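Local coordinates for FERM, ARHGEF and pleckstrin domain-containing protein 2 (Mus musculus, PDB 4GYV) that acts as a guanine nucleotide exchange factor that activates RAC1, here represented by its DH (RhoGEF) domain, at residues F65-W76 against H88-M99. Sequence-based numbering, arbitrary orientation.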
ATOM      1  N   PHE A  65      10.029  -0.118  15.726  1.00 56.91           N
ATOM      2  CA  PHE A  65      10.323   1.289  15.584  1.00 51.35           C
ATOM      3  C   PHE A  65       9.229   2.002  14.797  1.00 53.11           C
ATOM      4  O   PHE A  65       8.748   3.066  15.190  1.00 52.08           O
ATOM      5  CB  PHE A  65      11.653   1.447  14.868  1.00 48.85           C
ATOM      6  CG  PHE A  65      12.088   2.857  14.725  1.00 52.31           C
ATOM      7  CD1 PHE A  65      12.041   3.715  15.805  1.00 53.11           C
ATOM      8  CD2 PHE A  65      12.543   3.337  13.507  1.00 51.99           C
ATOM      9  CE1 PHE A  65      12.448   5.035  15.678  1.00 54.87           C
ATOM     10  CE2 PHE A  65      12.951   4.652  13.377  1.00 51.98           C
ATOM     11  CZ  PHE A  65      12.910   5.499  14.471  1.00 50.63           C
ATOM     12  N   LEU A  66       8.841   1.416  13.675  1.00 46.64           N
ATOM     13  CA  LEU A  66       7.842   2.034  12.830  1.00 45.72           C
ATOM     14  C   LEU A  66       6.556   2.162  13.606  1.00 46.44           C
ATOM     15  O   LEU A  66       5.857   3.163  13.526  1.00 53.64           O
ATOM     16  CB  LEU A  66       7.603   1.208  11.573  1.00 40.50           C
ATOM     17  CG  LEU A  66       6.418   1.646  10.702  1.00 40.96           C
ATOM     18  CD1 LEU A  66       6.610   3.060  10.235  1.00 32.68           C
ATOM     19  CD2 LEU A  66       6.223   0.719   9.500  1.00 33.13           C
ATOM     20  N   HIS A  67       6.258   1.145  14.391  1.00 42.29           N
ATOM     21  CA  HIS A  67       5.008   1.136  15.131  1.00 46.98           C
ATOM     22  C   HIS A  67       4.924   2.312  16.091  1.00 50.72           C
ATOM     23  O   HIS A  67       3.876   2.944  16.235  1.00 54.10           O
ATOM     24  CB  HIS A  67       4.872  -0.162  15.893  1.00 39.77           C
ATOM     25  CG  HIS A  67       3.568  -0.294  16.599  1.00 66.11           C
ATOM     26  ND1 HIS A  67       3.422  -0.020  17.946  1.00 62.42           N
ATOM     27  CD2 HIS A  67       2.343  -0.649  16.145  1.00 56.18           C
ATOM     28  CE1 HIS A  67       2.166  -0.217  18.294  1.00 59.38           C
ATOM     29  NE2 HIS A  67       1.492  -0.597  17.221  1.00 57.96           N
ATOM     30  N   GLU A  68       6.049   2.597  16.736  1.00 49.40           N
ATOM     31  CA  GLU A  68       6.120   3.654  17.716  1.00 52.99           C
ATOM     32  C   GLU A  68       6.102   5.019  17.027  1.00 56.16           C
ATOM     33  O   GLU A  68       5.406   5.940  17.465  1.00 58.45           O
ATOM     34  CB  GLU A  68       7.359   3.470  18.574  1.00 40.45           C
ATOM     35  CG  GLU A  68       7.238   2.338  19.578  1.00 56.74           C
ATOM     36  CD  GLU A  68       8.492   2.163  20.432  1.00 73.09           C
ATOM     37  OE1 GLU A  68       9.183   3.166  20.700  1.00 73.77           O
ATOM     38  OE2 GLU A  68       8.807   1.016  20.820  1.00 90.73           O
ATOM     39  N   VAL A  69       6.834   5.134  15.928  1.00 51.77           N
ATOM     40  CA  VAL A  69       6.876   6.390  15.195  1.00 47.70           C
ATOM     41  C   VAL A  69       5.507   6.734  14.616  1.00 51.27           C
ATOM     42  O   VAL A  69       5.107   7.890  14.617  1.00 54.73           O
ATOM     43  CB  VAL A  69       7.952   6.379  14.093  1.00 38.29           C
ATOM     44  CG1 VAL A  69       7.884   7.623  13.281  1.00 38.75           C
ATOM     45  CG2 VAL A  69       9.333   6.269  14.711  1.00 39.84           C
ATOM     46  N   GLU A  70       4.775   5.725  14.165  1.00 49.10           N
ATOM     47  CA  GLU A  70       3.466   5.941  13.559  1.00 46.44           C
ATOM     48  C   GLU A  70       2.419   6.442  14.547  1.00 52.65           C
ATOM     49  O   GLU A  70       1.596   7.306  14.206  1.00 53.88           O
ATOM     50  CB  GLU A  70       2.973   4.651  12.907  1.00 51.41           C
ATOM     51  CG  GLU A  70       3.043   4.688  11.395  1.00 74.79           C
ATOM     52  CD  GLU A  70       2.869   3.321  10.761  1.00 85.28           C
ATOM     53  OE1 GLU A  70       2.521   2.355  11.494  1.00 85.21           O
ATOM     54  OE2 GLU A  70       3.085   3.225   9.528  1.00 82.51           O
ATOM     55  N   GLN A  71       2.440   5.879  15.757  1.00 47.10           N
ATOM     56  CA  GLN A  71       1.511   6.261  16.804  1.00 48.20           C
ATOM     57  C   GLN A  71       1.714   7.731  17.051  1.00 59.25           C
ATOM     58  O   GLN A  71       0.766   8.513  17.108  1.00 67.81           O
ATOM     59  CB  GLN A  71       1.873   5.559  18.097  1.00 57.95           C
ATOM     60  CG  GLN A  71       1.061   4.349  18.499  1.00 78.06           C
ATOM     61  CD  GLN A  71       1.300   4.014  19.971  1.00 86.52           C
ATOM     62  OE1 GLN A  71       2.187   3.227  20.313  1.00 91.24           O
ATOM     63  NE2 GLN A  71       0.531   4.647  20.851  1.00 86.28           N
ATOM     64  N   ARG A  72       2.985   8.088  17.199  1.00 61.09           N
ATOM     65  CA  ARG A  72       3.363   9.397  17.681  1.00 54.94           C
ATOM     66  C   ARG A  72       3.018  10.440  16.645  1.00 53.20           C
ATOM     67  O   ARG A  72       2.432  11.460  16.971  1.00 54.93           O
ATOM     68  CB  ARG A  72       4.844   9.430  18.029  1.00 44.52           C
ATOM     69  CG  ARG A  72       5.366  10.794  18.388  1.00 43.12           C
ATOM     70  CD  ARG A  72       4.683  11.334  19.623  1.00 45.60           C
ATOM     71  NE  ARG A  72       4.895  10.469  20.777  1.00 50.52           N
ATOM     72  CZ  ARG A  72       5.972  10.493  21.562  1.00 49.36           C
ATOM     73  NH1 ARG A  72       6.968  11.342  21.347  1.00 52.91           N
ATOM     74  NH2 ARG A  72       6.060   9.650  22.574  1.00 48.77           N
ATOM     75  N   LEU A  73       3.341  10.170  15.390  1.00 51.20           N
ATOM     76  CA  LEU A  73       3.069  11.126  14.332  1.00 40.67           C
ATOM     77  C   LEU A  73       1.596  11.391  14.189  1.00 52.33           C
ATOM     78  O   LEU A  73       1.186  12.490  13.844  1.00 59.42           O
ATOM     79  CB  LEU A  73       3.642  10.651  13.000  1.00 44.79           C
ATOM     80  CG  LEU A  73       5.010  11.223  12.625  1.00 49.80           C
ATOM     81  CD1 LEU A  73       4.857  12.706  12.403  1.00 48.84           C
ATOM     82  CD2 LEU A  73       6.083  10.954  13.701  1.00 45.62           C
ATOM     83  N   ALA A  74       0.773  10.396  14.463  1.00 49.51           N
ATOM     84  CA  ALA A  74      -0.661  10.626  14.326  1.00 56.22           C
ATOM     85  C   ALA A  74      -1.169  11.472  15.493  1.00 58.61           C
ATOM     86  O   ALA A  74      -2.110  12.248  15.351  1.00 62.21           O
ATOM     87  CB  ALA A  74      -1.395   9.318  14.220  1.00 44.93           C
ATOM     88  N   LEU A  75      -0.534  11.323  16.650  1.00 54.23           N
ATOM     89  CA  LEU A  75      -0.879  12.135  17.798  1.00 55.59           C
ATOM     90  C   LEU A  75      -0.442  13.578  17.575  1.00 62.43           C
ATOM     91  O   LEU A  75      -1.114  14.530  17.989  1.00 67.71           O
ATOM     92  CB  LEU A  75      -0.221  11.574  19.051  1.00 56.05           C
ATOM     93  CG  LEU A  75      -0.909  10.364  19.667  1.00 50.53           C
ATOM     94  CD1 LEU A  75      -0.204   9.985  20.918  1.00 51.28           C
ATOM     95  CD2 LEU A  75      -2.316  10.685  19.953  1.00 53.10           C
ATOM     96  N   TRP A  76       0.697  13.715  16.910  1.00 57.73           N
ATOM     97  CA  TRP A  76       1.288  15.001  16.583  1.00 54.31           C
ATOM     98  C   TRP A  76       0.400  15.719  15.566  1.00 57.00           C
ATOM     99  O   TRP A  76       0.060  16.887  15.751  1.00 65.73           O
ATOM    100  CB  TRP A  76       2.695  14.764  16.035  1.00 48.78           C
ATOM    101  CG  TRP A  76       3.554  15.972  15.931  1.00 54.00           C
ATOM    102  CD1 TRP A  76       3.150  17.253  15.732  1.00 50.54           C
ATOM    103  CD2 TRP A  76       4.983  16.005  16.002  1.00 56.01           C
ATOM    104  NE1 TRP A  76       4.240  18.091  15.675  1.00 52.99           N
ATOM    105  CE2 TRP A  76       5.378  17.352  15.841  1.00 51.64           C
ATOM    106  CE3 TRP A  76       5.968  15.030  16.192  1.00 47.04           C
ATOM    107  CZ2 TRP A  76       6.713  17.751  15.868  1.00 49.49           C
ATOM    108  CZ3 TRP A  76       7.297  15.424  16.224  1.00 44.34           C
ATOM    109  CH2 TRP A  76       7.657  16.777  16.055  1.00 51.23           C
ATOM    110  N   HIS A  88       2.950  15.064  22.725  1.00 61.72           N
ATOM    111  CA  HIS A  88       2.575  14.583  21.402  1.00 56.07           C
ATOM    112  C   HIS A  88       3.397  15.222  20.311  1.00 58.35           C
ATOM    113  O   HIS A  88       3.493  14.679  19.229  1.00 57.34           O
ATOM    114  CB  HIS A  88       1.098  14.857  21.105  1.00 59.23           C
ATOM    115  CG  HIS A  88       0.147  14.018  21.900  1.00 63.66           C
ATOM    116  ND1 HIS A  88      -1.217  14.129  21.774  1.00 67.68           N
ATOM    117  CD2 HIS A  88       0.362  13.055  22.826  1.00 67.11           C
ATOM    118  CE1 HIS A  88      -1.805  13.277  22.594  1.00 74.52           C
ATOM    119  NE2 HIS A  88      -0.869  12.613  23.245  1.00 72.15           N
ATOM    120  N   GLN A  89       3.968  16.395  20.562  1.00 68.60           N
ATOM    121  CA  GLN A  89       4.636  17.100  19.471  1.00 62.68           C
ATOM    122  C   GLN A  89       6.148  17.026  19.539  1.00 63.37           C
ATOM    123  O   GLN A  89       6.863  18.032  19.459  1.00 67.39           O
ATOM    124  CB  GLN A  89       4.084  18.501  19.331  1.00 53.53           C
ATOM    125  CG  GLN A  89       2.672  18.388  18.832  1.00 84.09           C
ATOM    126  CD  GLN A  89       1.884  19.660  18.849  1.00 89.59           C
ATOM    127  OE1 GLN A  89       2.432  20.742  19.029  1.00 57.86           O
ATOM    128  NE2 GLN A  89       0.568  19.538  18.653  1.00 97.83           N
ATOM    129  N   ARG A  90       6.623  15.792  19.660  1.00 54.68           N
ATOM    130  CA  ARG A  90       8.045  15.526  19.730  1.00 59.59           C
ATOM    131  C   ARG A  90       8.285  14.087  19.351  1.00 56.67           C
ATOM    132  O   ARG A  90       7.339  13.322  19.221  1.00 58.20           O
ATOM    133  CB  ARG A  90       8.559  15.796  21.128  1.00 51.23           C
ATOM    134  CG  ARG A  90       7.818  15.055  22.154  1.00 57.97           C
ATOM    135  CD  ARG A  90       8.618  15.015  23.405  1.00 77.86           C
ATOM    136  NE  ARG A  90       8.137  13.980  24.316  1.00 99.52           N
ATOM    137  CZ  ARG A  90       8.919  13.386  25.211  1.00102.11           C
ATOM    138  NH1 ARG A  90       8.412  12.445  26.015  1.00102.62           N
ATOM    139  NH2 ARG A  90      10.216  13.736  25.277  1.00 84.79           N
ATOM    140  N   ILE A  91       9.552  13.723  19.192  1.00 58.00           N
ATOM    141  CA  ILE A  91       9.907  12.437  18.613  1.00 55.75           C
ATOM    142  C   ILE A  91      11.142  11.850  19.302  1.00 60.38           C
ATOM    143  O   ILE A  91      11.419  10.647  19.200  1.00 66.17           O
ATOM    144  CB  ILE A  91      10.183  12.599  17.103  1.00 48.63           C
ATOM    145  CG1 ILE A  91      10.256  11.252  16.406  1.00 50.18           C
ATOM    146  CG2 ILE A  91      11.492  13.346  16.890  1.00 48.20           C
ATOM    147  CD1 ILE A  91       8.997  10.501  16.475  1.00 64.54           C
ATOM    148  N   GLY A  92      11.863  12.704  20.020  1.00 57.71           N
ATOM    149  CA  GLY A  92      13.179  12.366  20.542  1.00 60.31           C
ATOM    150  C   GLY A  92      13.220  11.248  21.563  1.00 61.20           C
ATOM    151  O   GLY A  92      14.190  10.501  21.629  1.00 62.09           O
ATOM    152  N   ASP A  93      12.176  11.140  22.373  1.00 62.72           N
ATOM    153  CA  ASP A  93      12.094  10.072  23.361  1.00 64.44           C
ATOM    154  C   ASP A  93      12.065   8.718  22.676  1.00 65.83           C
ATOM    155  O   ASP A  93      12.702   7.767  23.137  1.00 67.37           O
ATOM    156  CB  ASP A  93      10.852  10.232  24.240  1.00 58.21           C
ATOM    157  CG  ASP A  93       9.598  10.553  23.439  1.00 65.85           C
ATOM    158  OD1 ASP A  93       9.709  11.124  22.327  1.00 73.12           O
ATOM    159  OD2 ASP A  93       8.494  10.245  23.931  1.00 65.29           O
ATOM    160  N   ILE A  94      11.324   8.651  21.571  1.00 55.97           N
ATOM    161  CA  ILE A  94      11.175   7.433  20.799  1.00 56.20           C
ATOM    162  C   ILE A  94      12.491   7.090  20.094  1.00 60.56           C
ATOM    163  O   ILE A  94      12.979   5.966  20.195  1.00 60.63           O
ATOM    164  CB  ILE A  94      10.003   7.572  19.815  1.00 51.63           C
ATOM    165  CG1 ILE A  94       8.712   7.721  20.606  1.00 47.96           C
ATOM    166  CG2 ILE A  94       9.905   6.384  18.862  1.00 45.73           C
ATOM    167  CD1 ILE A  94       7.529   7.838  19.758  1.00 51.45           C
ATOM    168  N   LEU A  95      13.070   8.073  19.416  1.00 53.88           N
ATOM    169  CA  LEU A  95      14.368   7.903  18.781  1.00 51.98           C
ATOM    170  C   LEU A  95      15.411   7.392  19.761  1.00 56.37           C
ATOM    171  O   LEU A  95      16.222   6.516  19.447  1.00 58.63           O
ATOM    172  CB  LEU A  95      14.845   9.227  18.193  1.00 49.32           C
ATOM    173  CG  LEU A  95      13.932   9.814  17.126  1.00 49.88           C
ATOM    174  CD1 LEU A  95      14.487  11.114  16.631  1.00 50.85           C
ATOM    175  CD2 LEU A  95      13.762   8.840  15.981  1.00 41.32           C
ATOM    176  N   LEU A  96      15.403   7.952  20.954  1.00 53.94           N
ATOM    177  CA  LEU A  96      16.423   7.607  21.914  1.00 53.68           C
ATOM    178  C   LEU A  96      16.233   6.188  22.374  1.00 57.91           C
ATOM    179  O   LEU A  96      17.192   5.450  22.513  1.00 62.56           O
ATOM    180  CB  LEU A  96      16.343   8.533  23.099  1.00 51.81           C
ATOM    181  CG  LEU A  96      17.149   8.118  24.316  1.00 55.00           C
ATOM    182  CD1 LEU A  96      18.605   8.166  23.980  1.00 55.91           C
ATOM    183  CD2 LEU A  96      16.821   9.045  25.453  1.00 57.81           C
ATOM    184  N   ARG A  97      14.990   5.808  22.626  1.00 65.76           N
ATOM    185  CA  ARG A  97      14.711   4.442  23.045  1.00 68.96           C
ATOM    186  C   ARG A  97      15.187   3.474  21.947  1.00 61.32           C
ATOM    187  O   ARG A  97      15.963   2.562  22.200  1.00 58.59           O
ATOM    188  CB  ARG A  97      13.219   4.268  23.378  1.00 68.76           C
ATOM    189  CG  ARG A  97      12.795   2.845  23.755  1.00 79.40           C
ATOM    190  CD  ARG A  97      11.385   2.762  24.355  1.00 83.48           C
ATOM    191  NE  ARG A  97      10.342   3.189  23.424  1.00 92.40           N
ATOM    192  CZ  ARG A  97       9.582   4.278  23.582  1.00 98.68           C
ATOM    193  NH1 ARG A  97       8.654   4.587  22.671  1.00 96.11           N
ATOM    194  NH2 ARG A  97       9.731   5.059  24.652  1.00 99.30           N
ATOM    195  N   ASN A  98      14.762   3.707  20.719  1.00 57.59           N
ATOM    196  CA  ASN A  98      15.160   2.840  19.616  1.00 58.47           C
ATOM    197  C   ASN A  98      16.642   2.887  19.226  1.00 58.04           C
ATOM    198  O   ASN A  98      17.209   1.853  18.891  1.00 62.78           O
ATOM    199  CB  ASN A  98      14.254   3.055  18.399  1.00 52.44           C
ATOM    200  CG  ASN A  98      12.831   2.667  18.683  1.00 60.18           C
ATOM    201  OD1 ASN A  98      12.406   1.563  18.349  1.00 73.56           O
ATOM    202  ND2 ASN A  98      12.093   3.553  19.352  1.00 58.86           N
HETATM  203  N   MSE A  99      17.284   4.052  19.279  1.00 53.25           N
HETATM  204  CA  MSE A  99      18.713   4.066  18.982  1.00 51.07           C
HETATM  205  C   MSE A  99      19.483   3.250  20.013  1.00 55.55           C
HETATM  206  O   MSE A  99      20.404   2.524  19.671  1.00 64.33           O
HETATM  207  CB  MSE A  99      19.274   5.475  18.845  1.00 47.03           C
HETATM  208  CG  MSE A  99      18.728   6.263  17.650  1.00 55.84           C
HETATM  209 SE   MSE A  99      18.591   5.346  15.899  1.00 72.78          SE
HETATM  210  CE  MSE A  99      16.734   4.911  15.904  1.00 71.37           C
TER
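Helix 65-76 and helix 92-99 pack antiparallel at 176°, their axes 10.2 Å apart, while the loop before the second helix passes across one face of the Trp76 ring. At the centre the Arg72 chain folds back at its second and third torsions (62° and 60°), bringing its guanidinium end-on to the Asp93 carboxylate, the two planes nearly coplanar: NH1 meets OD1 of Asp93 at 2.9 Å and NH2 meets OD2 at 2.8 Å. NH1 also bonds Arg90 O, and CD1 of Ile94 lies over the centre of the guanidinium face. Replacing Arg72 by a leucine would probably cost Asp93 its two-nitrogen grip, leaving it the charge of Arg90, and deprive the Arg90 carbonyl of this donor. Ile94 fits as a knob among Phe65, Glu68, Val69 and Arg72; Phe65 does likewise among Ile94, Leu95, Asn98 and Met99, with Leu95 CD2 at its ring edge. Glu68 OE1 forms a salt bridge with Arg97 and accepts from Asn98 ND2 (3.2 Å), which reaches it from above the carboxylate plane and also donates to Ile94 O. Where helix 82-88 gives way to the loop, Gln89 CA sits over the Trp76 five-membered ring, 3.7 Å from its centroid, and Leu75 CD1 makes a CH-pi contact over one His88 face, toward its rim. Within this all-helical DH domain, an apolar seam thus runs beside two separate charge pairings, the Asp93 one extended through Arg90 to Asp180 of helix 178-194.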